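Local structure of Mec-8 protein (Caenorhabditis elegans, 6DG0) at residues 14-17 against 18-21. The protein probably binds RNA as a splicing factor, this chain being its C-terminal RNA recognition motif domain, here in complex with the oligonucleotide AGCACA. The protein carries 2 engineered substitutions. Sequence-based numbering, arbitrary orientation.
Sequences EVNE and DTLR
The backbones of N16 and E17 meet the chain one turn on: L20 N donates to N16 O at 3.2 Å, and R21 N donates to E17 O at 2.9 Å. These are i to i+4 bonds of the first helical turn, and N16 stands at the N-cap position, though its side chain makes no capping bond.

The side chains of E17 and R21 cross on the outer surface of this turn. E17 has CG anti to the backbone N (chi1 -173°) and an extended chain beyond, which carries its carboxylate out to the arginine. OE2 of E17 lies 3.3 Å from NH2 of R21, a salt bridge, and the two charged planes are 36° apart. CG of E17 also lies close to NH2. The arginine bends at chi3 (-60°), which folds its guanidinium back over the helix start. E17 O sits over one face of that group, offset toward its rim. The carboxylate of D18 meets the edge in plane, and its OD1 makes a salt bridge to NH1 of R21 at 2.5 Å. One cation thus bridges two acids. With an alanine in place of R21, E17 and D18 would probably lose their shared counter-charge, leaving their carboxylates free to turn.

On another side of the turn, OG1 of T19 approaches CB of N16 at 3.2 Å. A water links this hydroxyl to the backbone, lying 2.8 Å from T19 OG1 and accepting from N16 N. CG2 of V15 touches CB and CG2 of T19. L20 is buried and packs on L33 of strand 30-37; E17 also touches L33, and R21 touches F30.

The arrangement is a solvent-facing salt-bridge network at the N-terminal end of helix 17-24, the first helix of the RNA recognition motif fold, away from the bound nucleic acid.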
loop_
_atom_site.group_PDB
_atom_site.type_symbol
_atom_site.label_atom_id
_atom_site.label_comp_id
_atom_site.label_asym_id
_atom_site.label_seq_id
_atom_site.Cartn_x
_atom_site.Cartn_y
_atom_site.Cartn_z
ATOM N N GLU A 14 -4.543 -14.016 -2.034
ATOM C CA GLU A 14 -3.925 -14.920 -1.070
ATOM C C GLU A 14 -2.837 -14.242 -0.241
ATOM O O GLU A 14 -2.289 -14.851 0.678
ATOM C CB GLU A 14 -3.330 -16.143 -1.777
ATOM C CG GLU A 14 -4.350 -17.067 -2.424
ATOM C CD GLU A 14 -4.672 -16.678 -3.852
ATOM O OE1 GLU A 14 -3.975 -15.801 -4.406
ATOM O OE2 GLU A 14 -5.621 -17.256 -4.425
ATOM N N VAL A 15 -2.519 -12.990 -0.560
ATOM C CA VAL A 15 -1.442 -12.299 0.144
ATOM C C VAL A 15 -1.816 -11.956 1.589
ATOM O O VAL A 15 -2.913 -11.474 1.877
ATOM C CB VAL A 15 -1.004 -11.011 -0.602
ATOM C CG1 VAL A 15 -2.154 -10.028 -0.739
ATOM C CG2 VAL A 15 0.178 -10.359 0.105
ATOM N N ASN A 16 -0.882 -12.247 2.489
ATOM C CA ASN A 16 -0.998 -11.945 3.913
ATOM C C ASN A 16 -0.870 -10.467 4.258
ATOM O O ASN A 16 -0.313 -9.683 3.489
ATOM C CB ASN A 16 0.050 -12.730 4.703
ATOM C CG ASN A 16 -0.326 -14.180 4.881
ATOM O OD1 ASN A 16 0.480 -15.075 4.644
ATOM N ND2 ASN A 16 -1.561 -14.421 5.305
ATOM N N GLU A 17 -1.414 -10.093 5.410
ATOM C CA GLU A 17 -1.286 -8.731 5.906
ATOM C C GLU A 17 0.150 -8.527 6.379
ATOM O O GLU A 17 0.735 -7.460 6.191
ATOM C CB GLU A 17 -2.262 -8.466 7.051
ATOM C CG GLU A 17 -2.295 -7.021 7.505
ATOM C CD GLU A 17 -3.454 -6.722 8.438
ATOM O OE1 GLU A 17 -4.233 -7.650 8.745
ATOM O OE2 GLU A 17 -3.574 -5.557 8.874
ATOM N N ASP A 18 0.709 -9.566 6.997
ATOM C CA ASP A 18 2.097 -9.552 7.448
ATOM C C ASP A 18 3.072 -9.484 6.278
ATOM O O ASP A 18 4.078 -8.777 6.342
ATOM C CB ASP A 18 2.405 -10.790 8.294
ATOM C CG ASP A 18 1.906 -10.664 9.719
ATOM O OD1 ASP A 18 1.725 -9.521 10.192
ATOM O OD2 ASP A 18 1.699 -11.711 10.368
ATOM N N THR A 19 2.766 -10.221 5.214
ATOM C CA THR A 19 3.591 -10.215 4.011
ATOM C C THR A 19 3.654 -8.821 3.412
ATOM O O THR A 19 4.729 -8.320 3.082
ATOM C CB THR A 19 3.049 -11.185 2.946
ATOM O OG1 THR A 19 3.016 -12.515 3.477
ATOM C CG2 THR A 19 3.915 -11.155 1.696
ATOM N N LEU A 20 2.487 -8.202 3.280
ATOM C CA LEU A 20 2.380 -6.877 2.695
ATOM C C LEU A 20 3.043 -5.834 3.588
ATOM O O LEU A 20 3.646 -4.879 3.101
ATOM C CB LEU A 20 0.917 -6.516 2.457
ATOM C CG LEU A 20 0.687 -5.351 1.499
ATOM C CD1 LEU A 20 1.335 -5.640 0.154
ATOM C CD2 LEU A 20 -0.797 -5.100 1.341
ATOM N N ARG A 21 2.905 -6.021 4.897
ATOM C CA ARG A 21 3.549 -5.149 5.871
ATOM C C ARG A 21 5.064 -5.192 5.710
ATOM O O ARG A 21 5.723 -4.158 5.756
ATOM C CB ARG A 21 3.143 -5.538 7.294
ATOM C CG ARG A 21 3.746 -4.661 8.381
ATOM C CD ARG A 21 3.186 -5.008 9.753
ATOM N NE ARG A 21 1.736 -4.828 9.801
ATOM C CZ ARG A 21 0.848 -5.817 9.794
ATOM N NH1 ARG A 21 1.252 -7.080 9.742
ATOM N NH2 ARG A 21 -0.447 -5.539 9.838
HETATM O O HOH W 1 1.099 -13.504 1.697
#